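Local coordinates for alpha-catenin-like protein hmp-1 (PDB 5XA5) that links cadherin and beta-catenin to actin filaments at cell junctions and is required for cell migration and shape changes during body enclosure and elongation, at residues 210-215 against 248-253; 52-57 against 109-114; 74-79 against 142-147. All blocks are in the same frame, centred on the assembly; numbering follows the deposited sequence. Where two conformers were deposited one is given.

Interaction 1 of 3, residues 210-215 against 248-253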
loop_
_atom_site.group_PDB
_atom_site.type_symbol
_atom_site.label_atom_id
_atom_site.label_comp_id
_atom_site.label_asym_id
_atom_site.label_seq_id
_atom_site.Cartn_x
_atom_site.Cartn_y
_atom_site.Cartn_z
ATOM N N ARG A 210 1.539 -18.981 0.519
ATOM C CA ARG A 210 0.243 -19.100 -0.152
ATOM C C ARG A 210 -0.066 -20.554 -0.527
ATOM O O ARG A 210 -1.147 -21.076 -0.236
ATOM C CB ARG A 210 0.194 -18.207 -1.410
ATOM C CG ARG A 210 -1.179 -18.166 -2.064
ATOM C CD ARG A 210 -1.098 -17.945 -3.577
ATOM N NE ARG A 210 -0.466 -19.085 -4.238
ATOM C CZ ARG A 210 -1.115 -20.176 -4.640
ATOM N NH1 ARG A 210 -2.424 -20.282 -4.454
ATOM N NH2 ARG A 210 -0.455 -21.164 -5.225
ATOM N N SER A 211 0.896 -21.209 -1.158
ATOM C CA SER A 211 0.714 -22.592 -1.567
ATOM C C SER A 211 0.450 -23.501 -0.369
ATOM O O SER A 211 -0.417 -24.383 -0.431
ATOM C CB SER A 211 1.940 -23.069 -2.337
ATOM O OG SER A 211 2.119 -22.278 -3.495
ATOM N N ALA A 212 1.196 -23.278 0.709
ATOM C CA ALA A 212 1.043 -24.094 1.918
ATOM C C ALA A 212 -0.349 -23.903 2.511
ATOM O O ALA A 212 -0.985 -24.870 2.933
ATOM C CB ALA A 212 2.112 -23.745 2.936
ATOM N N LEU A 213 -0.824 -22.659 2.564
ATOM C CA LEU A 213 -2.181 -22.425 3.033
ATOM C C LEU A 213 -3.202 -23.165 2.169
ATOM O O LEU A 213 -4.114 -23.802 2.705
ATOM C CB LEU A 213 -2.505 -20.921 3.059
ATOM C CG LEU A 213 -3.952 -20.548 3.405
ATOM C CD1 LEU A 213 -4.333 -21.054 4.795
ATOM C CD2 LEU A 213 -4.213 -19.041 3.277
ATOM N N ARG A 214 -3.082 -23.064 0.844
ATOM C CA ARG A 214 -4.053 -23.706 -0.037
ATOM C C ARG A 214 -4.079 -25.225 0.110
ATOM O O ARG A 214 -5.134 -25.853 -0.012
ATOM C CB ARG A 214 -3.775 -23.354 -1.504
ATOM C CG ARG A 214 -3.955 -21.898 -1.845
ATOM C CD ARG A 214 -5.237 -21.323 -1.277
ATOM N NE ARG A 214 -6.446 -22.015 -1.731
ATOM C CZ ARG A 214 -7.168 -21.666 -2.794
ATOM N NH1 ARG A 214 -6.795 -20.643 -3.556
ATOM N NH2 ARG A 214 -8.258 -22.353 -3.107
ATOM N N GLN A 215 -2.922 -25.823 0.357
ATOM C CA GLN A 215 -2.833 -27.275 0.530
ATOM C C GLN A 215 -3.318 -27.718 1.903
ATOM O O GLN A 215 -3.935 -28.782 2.046
ATOM C CB GLN A 215 -1.393 -27.737 0.322
ATOM C CG GLN A 215 -1.082 -29.101 0.926
ATOM C CD GLN A 215 0.392 -29.281 1.236
ATOM O OE1 GLN A 215 0.790 -29.326 2.401
ATOM N NE2 GLN A 215 1.211 -29.384 0.194
ATOM N N HIS A 248 -1.339 -23.154 11.023
ATOM C CA HIS A 248 -0.847 -22.016 11.782
ATOM C C HIS A 248 0.489 -21.525 11.244
ATOM O O HIS A 248 0.697 -20.310 11.122
ATOM C CB HIS A 248 -0.744 -22.373 13.261
ATOM C CG HIS A 248 -2.074 -22.563 13.918
ATOM N ND1 HIS A 248 -2.298 -23.527 14.880
ATOM C CD2 HIS A 248 -3.253 -21.919 13.750
ATOM C CE1 HIS A 248 -3.557 -23.466 15.274
ATOM N NE2 HIS A 248 -4.158 -22.496 14.606
ATOM N N SER A 249 1.375 -22.448 10.883
ATOM C CA SER A 249 2.659 -22.073 10.306
ATOM C C SER A 249 2.518 -21.318 8.990
ATOM O O SER A 249 3.221 -20.346 8.758
ATOM C CB SER A 249 3.523 -23.313 10.102
ATOM O OG SER A 249 3.877 -23.859 11.356
ATOM N N ALA A 250 1.607 -21.759 8.127
ATOM C CA ALA A 250 1.409 -21.073 6.852
ATOM C C ALA A 250 0.898 -19.649 7.054
ATOM O O ALA A 250 1.335 -18.714 6.375
ATOM C CB ALA A 250 0.443 -21.844 5.966
ATOM N N LEU A 251 -0.057 -19.493 7.966
ATOM C CA LEU A 251 -0.638 -18.170 8.211
ATOM C C LEU A 251 0.414 -17.256 8.819
ATOM O O LEU A 251 0.543 -16.104 8.399
ATOM C CB LEU A 251 -1.853 -18.269 9.126
ATOM C CG LEU A 251 -3.029 -19.019 8.493
ATOM C CD1 LEU A 251 -4.023 -19.425 9.565
ATOM C CD2 LEU A 251 -3.705 -18.185 7.422
ATOM N N ASN A 252 1.170 -17.767 9.791
ATOM C CA ASN A 252 2.269 -16.991 10.361
ATOM C C ASN A 252 3.307 -16.626 9.310
ATOM O O ASN A 252 3.883 -15.538 9.348
ATOM C CB ASN A 252 2.941 -17.752 11.504
ATOM C CG ASN A 252 2.026 -17.931 12.679
ATOM O OD1 ASN A 252 0.974 -17.302 12.755
ATOM N ND2 ASN A 252 2.416 -18.791 13.610
ATOM N N ALA A 253 3.556 -17.544 8.382
ATOM C CA ALA A 253 4.507 -17.275 7.302
ATOM C C ALA A 253 4.033 -16.141 6.388
ATOM O O ALA A 253 4.828 -15.261 6.022
ATOM C CB ALA A 253 4.762 -18.548 6.504
#
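No hydrogen bond joins Leu213 to Ala250 or Leu251; the shortest polar bond, 2.8 Å from Ala253 N to Ser249 O, is a helical one on the 248-253 side, and what passes between the segments is apolar. Two helices run nearly antiparallel, the axes of the two short segments at 149° and 8.5 Å at closest approach. So close an approach rests on alanines at the crossing. The CA atoms of Leu213 and Ala250 lie 5.4 Å apart, and the methyl of Ala250 settles directly on the backbone of the other helix, its CB 3.7 Å from Leu213 N. The same CB touches the methyl of Ala212 side by side, CB to CB 3.9 Å, at the less buried margin of the contact. The leucines close the inner flank. With its CG anti to the backbone N (chi1 174°), Leu213 brings CD1 to within 3.9 Å of Leu251 CD2, the two branched ends crossing at a slant. Leu251 touches through CD2, although its CB does not aim at the partner helix. This is core packing in a bundle of helices, typical of the vinculin/alpha-catenin family: Leu213 also lies on Ile183 and Leu186 of helix 169-196, and Leu251 on Val153 and Val156 of helix 117-165, while salt bridges from Arg210 to Asp187 and from Arg214 to Glu184 tie helix 200-229 to helix 169-196.

Interaction 2 of 3, residues 52-57 against 109-114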
loop_
_atom_site.group_PDB
_atom_site.type_symbol
_atom_site.label_atom_id
_atom_site.label_comp_id
_atom_site.label_asym_id
_atom_site.label_seq_id
_atom_site.Cartn_x
_atom_site.Cartn_y
_atom_site.Cartn_z
ATOM N N GLU A 52 1.179 32.782 -14.433
ATOM C CA GLU A 52 0.148 32.646 -13.408
ATOM C C GLU A 52 -0.623 31.323 -13.562
ATOM O O GLU A 52 -1.006 30.703 -12.566
ATOM C CB GLU A 52 -0.802 33.848 -13.440
ATOM C CG GLU A 52 -0.127 35.176 -13.069
ATOM C CD GLU A 52 0.515 35.159 -11.686
ATOM O OE1 GLU A 52 -0.089 34.596 -10.748
ATOM O OE2 GLU A 52 1.631 35.705 -11.539
ATOM N N GLY A 53 -0.823 30.885 -14.801
ATOM C CA GLY A 53 -1.433 29.596 -15.079
ATOM C C GLY A 53 -0.630 28.412 -14.556
ATOM O O GLY A 53 -1.205 27.395 -14.144
ATOM N N LEU A 54 0.697 28.518 -14.579
ATOM C CA LEU A 54 1.545 27.449 -14.033
ATOM C C LEU A 54 1.269 27.252 -12.551
ATOM O O LEU A 54 1.198 26.124 -12.065
ATOM C CB LEU A 54 3.030 27.756 -14.232
ATOM C CG LEU A 54 3.617 27.674 -15.637
ATOM C CD1 LEU A 54 5.049 28.202 -15.676
ATOM C CD2 LEU A 54 3.565 26.240 -16.121
ATOM N N VAL A 55 1.133 28.355 -11.829
ATOM C CA VAL A 55 0.857 28.296 -10.404
ATOM C C VAL A 55 -0.562 27.775 -10.177
ATOM O O VAL A 55 -0.799 26.973 -9.271
ATOM C CB VAL A 55 1.034 29.678 -9.744
ATOM C CG1 VAL A 55 0.659 29.634 -8.268
ATOM C CG2 VAL A 55 2.463 30.185 -9.931
ATOM N N ALA A 56 -1.506 28.223 -11.006
ATOM C CA ALA A 56 -2.895 27.780 -10.882
ATOM C C ALA A 56 -3.008 26.269 -11.044
ATOM O O ALA A 56 -3.703 25.599 -10.274
ATOM C CB ALA A 56 -3.784 28.495 -11.899
ATOM N N THR A 57 -2.329 25.734 -12.053
ATOM C CA THR A 57 -2.330 24.294 -12.275
ATOM C C THR A 57 -1.752 23.562 -11.076
ATOM O O THR A 57 -2.311 22.564 -10.624
ATOM C CB THR A 57 -1.533 23.921 -13.526
ATOM O OG1 THR A 57 -2.128 24.544 -14.672
ATOM C CG2 THR A 57 -1.498 22.410 -13.713
ATOM N N ASP A 109 6.600 33.291 -6.415
ATOM C CA ASP A 109 7.716 34.232 -6.320
ATOM C C ASP A 109 8.664 34.058 -7.497
ATOM O O ASP A 109 9.149 35.031 -8.074
ATOM C CB ASP A 109 8.478 34.042 -5.007
ATOM C CG ASP A 109 7.621 34.324 -3.789
ATOM O OD1 ASP A 109 6.640 35.088 -3.910
ATOM O OD2 ASP A 109 7.935 33.781 -2.709
ATOM N N PHE A 110 8.918 32.806 -7.860
ATOM C CA PHE A 110 9.835 32.526 -8.948
ATOM C C PHE A 110 9.287 32.962 -10.300
ATOM O O PHE A 110 9.962 33.674 -11.028
ATOM C CB PHE A 110 10.181 31.037 -8.979
ATOM C CG PHE A 110 10.659 30.550 -10.319
ATOM C CD1 PHE A 110 11.806 31.070 -10.901
ATOM C CD2 PHE A 110 9.968 29.550 -10.985
ATOM C CE1 PHE A 110 12.240 30.610 -12.137
ATOM C CE2 PHE A 110 10.395 29.081 -12.205
ATOM C CZ PHE A 110 11.531 29.619 -12.792
ATOM N N VAL A 111 8.073 32.542 -10.642
ATOM C CA VAL A 111 7.551 32.810 -11.981
ATOM C C VAL A 111 7.343 34.303 -12.202
ATOM O O VAL A 111 7.286 34.772 -13.338
ATOM C CB VAL A 111 6.219 32.077 -12.239
ATOM C CG1 VAL A 111 6.424 30.563 -12.193
ATOM C CG2 VAL A 111 5.164 32.511 -11.237
ATOM N N ARG A 112 7.237 35.048 -11.109
ATOM C CA ARG A 112 7.030 36.489 -11.198
ATOM C C ARG A 112 8.350 37.244 -11.312
ATOM O O ARG A 112 8.370 38.429 -11.647
ATOM C CB ARG A 112 6.237 36.983 -9.989
ATOM C CG ARG A 112 4.738 36.733 -10.103
ATOM C CD ARG A 112 3.998 37.181 -8.856
ATOM N NE ARG A 112 2.552 37.071 -9.016
ATOM C CZ ARG A 112 1.667 37.435 -8.094
ATOM N NH1 ARG A 112 2.079 37.945 -6.940
ATOM N NH2 ARG A 112 0.368 37.305 -8.329
ATOM N N ASP A 113 9.448 36.554 -11.027
ATOM C CA ASP A 113 10.788 37.118 -11.170
ATOM C C ASP A 113 11.670 36.026 -11.759
ATOM O O ASP A 113 12.647 35.593 -11.148
ATOM C CB ASP A 113 11.319 37.608 -9.819
ATOM C CG ASP A 113 12.628 38.374 -9.937
ATOM O OD1 ASP A 113 12.915 38.915 -11.025
ATOM O OD2 ASP A 113 13.367 38.438 -8.928
ATOM N N SER A 114 11.313 35.580 -12.959
ATOM C CA SER A 114 11.802 34.297 -13.459
ATOM C C SER A 114 13.269 34.298 -13.885
ATOM O O SER A 114 13.810 33.250 -14.232
ATOM C CB SER A 114 10.926 33.819 -14.623
ATOM O OG SER A 114 10.812 34.803 -15.633
#
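Glu52 and Val55, in the opening turns of helix 51-74, face Val111 and Arg112 at the C-terminal end of helix 83-112, with the backbones well separated: the nearest CA atoms, of Glu52 and Val111, are 7.5 Å apart. Side chains bridge that distance. At the margin a salt bridge runs from Arg112 NE to Glu52 OE2, 3.0 Å long and almost straight, with an N-H...O angle of 172°. OE2 lies in the guanidinium plane and is met on its syn side, somewhat out of the carboxylate plane, and the two flat groups are turned 44° against each other. The arginine is extended from CG to NE, whereas the glutamate bends at chi2 (-58°), and the two chains cross at about a right angle. OE1 stays 3.7 Å from Arg112 NH2, so a single bond, not a two-pronged pair, holds the ions. Were Glu52 replaced by an alanine, Arg112 NE would probably be left without its carboxylate mate and the guanidinium freer to turn. Inward from the ions, Val111 is the buried centre: its CG2 meets Val55 CG2 at 3.8 Å, and its CG1 lies 4.4 Å from Leu54 CD1, a looser touch. Around this pair, Val55 also rests on Ile104 and Arg108 of helix 83-112 and on an apolar side chain of a second protein's chain, Leu54 reaches the loop residues Leu45 and Gln49, and Phe110 packs against Arg120 and Ala123 of helix 117-165.

Interaction 3 of 3, residues 74-79 against 142-147; sequences SKCPIA and DSIDVK
Cys76 and Ile78 hold the loop between helices 51-74 and 83-112 against the side of helix 117-165, and every direct touch between the segments is apolar. Ile144 offers its CG2 methyl to both of them: Cys76 SG lies 3.7 Å from it and Ile78 CD1 4.1 Å. In Cys76 the sulfur is turned anti to the backbone N (chi1 175°), which directs it at the helix. Ile78 carries CG1 between its backbone N and carbonyl carbon (chi1 62°), and the extended arm beyond ends in CD1, wedged beside Ile144 and 3.7 Å from Lys147 CB. It thus meets the aliphatic root of the lysine, across whose chain it runs at about a right angle. Among hydrogen bonds, the loop supplies its own: Ala79 N to Cys76 O, 3.0 Å, closes a type I beta turn that sets both apolar side chains toward the helix. Charged groups look past the contact. Lys147 stretches away to a salt bridge between its NZ and Asp82, just ahead of helix 83-112, and both carboxylate oxygens of Asp145 accept hydrogen bonds from the backbone of another protein's chain. With Ile144 also touching Ala85 and Leu89 of helix 83-112, the arrangement is that of a helix hairpin whose connecting turn is seated on the long shared helix of an alpha-catenin N-terminal domain, built of bundled helices as in vinculin.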
loop_
_atom_site.group_PDB
_atom_site.type_symbol
_atom_site.label_atom_id
_atom_site.label_comp_id
_atom_site.label_asym_id
_atom_site.label_seq_id
_atom_site.Cartn_x
_atom_site.Cartn_y
_atom_site.Cartn_z
ATOM N N SER A 74 -10.549 7.465 3.828
ATOM C CA SER A 74 -11.865 7.221 4.415
ATOM C C SER A 74 -12.453 5.866 4.022
ATOM O O SER A 74 -13.280 5.311 4.743
ATOM C CB SER A 74 -12.836 8.340 4.023
ATOM O OG SER A 74 -13.272 8.194 2.682
ATOM N N LYS A 75 -12.022 5.331 2.887
ATOM C CA LYS A 75 -12.542 4.060 2.401
ATOM C C LYS A 75 -11.681 2.880 2.845
ATOM O O LYS A 75 -12.028 1.725 2.584
ATOM C CB LYS A 75 -12.648 4.071 0.875
ATOM C CG LYS A 75 -14.069 4.198 0.361
ATOM C CD LYS A 75 -14.198 3.690 -1.071
ATOM C CE LYS A 75 -15.509 4.146 -1.700
ATOM N NZ LYS A 75 -16.547 4.466 -0.680
ATOM N N CYS A 76 -10.567 3.169 3.515
ATOM C CA CYS A 76 -9.638 2.118 3.922
ATOM C C CYS A 76 -10.319 1.165 4.884
ATOM O O CYS A 76 -10.818 1.588 5.924
ATOM C CB CYS A 76 -8.384 2.700 4.570
ATOM S SG CYS A 76 -7.262 1.423 5.219
ATOM N N PRO A 77 -10.342 -0.130 4.538
ATOM C CA PRO A 77 -11.126 -1.105 5.307
ATOM C C PRO A 77 -10.709 -1.285 6.770
ATOM O O PRO A 77 -11.474 -1.877 7.519
ATOM C CB PRO A 77 -10.925 -2.409 4.522
ATOM C CG PRO A 77 -9.711 -2.196 3.715
ATOM C CD PRO A 77 -9.682 -0.744 3.374
ATOM N N ILE A 78 -9.552 -0.790 7.193
ATOM C CA ILE A 78 -9.221 -0.894 8.615
ATOM C C ILE A 78 -9.362 0.439 9.363
ATOM O O ILE A 78 -8.720 0.648 10.390
ATOM C CB ILE A 78 -7.793 -1.462 8.833
ATOM C CG1 ILE A 78 -6.726 -0.556 8.220
ATOM C CG2 ILE A 78 -7.686 -2.915 8.321
ATOM C CD1 ILE A 78 -5.318 -1.022 8.508
ATOM N N ALA A 79 -10.220 1.318 8.841
ATOM C CA ALA A 79 -10.484 2.643 9.416
ATOM C C ALA A 79 -10.886 2.542 10.881
ATOM O O ALA A 79 -10.388 3.300 11.727
ATOM C CB ALA A 79 -11.562 3.359 8.609
ATOM N N ASP A 142 1.387 2.303 1.330
ATOM C CA ASP A 142 1.638 0.894 1.041
ATOM C C ASP A 142 1.644 0.100 2.345
ATOM O O ASP A 142 1.138 -1.024 2.391
ATOM C CB ASP A 142 2.952 0.710 0.286
ATOM C CG ASP A 142 3.162 -0.726 -0.163
ATOM O OD1 ASP A 142 2.372 -1.174 -1.015
ATOM O OD2 ASP A 142 4.122 -1.380 0.313
ATOM N N SER A 143 2.190 0.678 3.413
ATOM C CA SER A 143 2.280 -0.074 4.664
ATOM C C SER A 143 0.885 -0.337 5.222
ATOM O O SER A 143 0.646 -1.369 5.872
ATOM C CB SER A 143 3.136 0.667 5.687
ATOM O OG SER A 143 2.441 1.774 6.213
ATOM N N ILE A 144 -0.037 0.592 4.962
ATOM C CA ILE A 144 -1.417 0.449 5.438
ATOM C C ILE A 144 -2.154 -0.550 4.551
ATOM O O ILE A 144 -2.939 -1.373 5.013
ATOM C CB ILE A 144 -2.166 1.803 5.439
ATOM C CG1 ILE A 144 -1.437 2.815 6.322
ATOM C CG2 ILE A 144 -3.599 1.624 5.898
ATOM C CD1 ILE A 144 -1.054 2.275 7.677
ATOM N N ASP A 145 -1.877 -0.488 3.253
ATOM C CA ASP A 145 -2.394 -1.486 2.334
ATOM C C ASP A 145 -1.955 -2.897 2.777
ATOM O O ASP A 145 -2.713 -3.855 2.647
ATOM C CB ASP A 145 -1.919 -1.195 0.892
ATOM C CG ASP A 145 -2.583 0.045 0.282
ATOM O OD1 ASP A 145 -3.666 0.444 0.762
ATOM O OD2 ASP A 145 -2.008 0.622 -0.682
ATOM N N VAL A 146 -0.740 -3.018 3.313
ATOM C CA VAL A 146 -0.253 -4.315 3.776
ATOM C C VAL A 146 -1.019 -4.731 5.035
ATOM O O VAL A 146 -1.368 -5.905 5.189
ATOM C CB VAL A 146 1.263 -4.286 4.058
ATOM C CG1 VAL A 146 1.681 -5.478 4.936
ATOM C CG2 VAL A 146 2.026 -4.274 2.752
ATOM N N LYS A 147 -1.301 -3.768 5.915
ATOM C CA LYS A 147 -2.036 -4.061 7.148
ATOM C C LYS A 147 -3.414 -4.615 6.839
ATOM O O LYS A 147 -3.947 -5.447 7.581
ATOM C CB LYS A 147 -2.163 -2.812 8.022
ATOM C CG LYS A 147 -0.940 -2.531 8.870
ATOM C CD LYS A 147 -1.214 -1.456 9.908
ATOM C CE LYS A 147 -0.097 -1.410 10.943
ATOM N NZ LYS A 147 -0.285 -0.304 11.920
#

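How the interactions relate
Along the chain interactions 2 and 3 interleave, 52-57, 74-79, 109-114 and 142-147 following in that order, and interaction 1 comes after both. Interactions 2 and 3, with centres 36 Å apart, fasten opposite ends of the hairpin made by helices 51-74 and 83-112. Interaction 3 lies near the middle of the chain, on helix 117-165, and the centre of interaction 1, between helices 200-229 and 234-258, is about 23 Å from that of interaction 3. The centres of interactions 1 and 2 are 56 Å apart, on opposite sides of the chain's centre. None touches another, so the elongated helical domain is secured at separate places, with long helix 117-165 running from one bundle into the next.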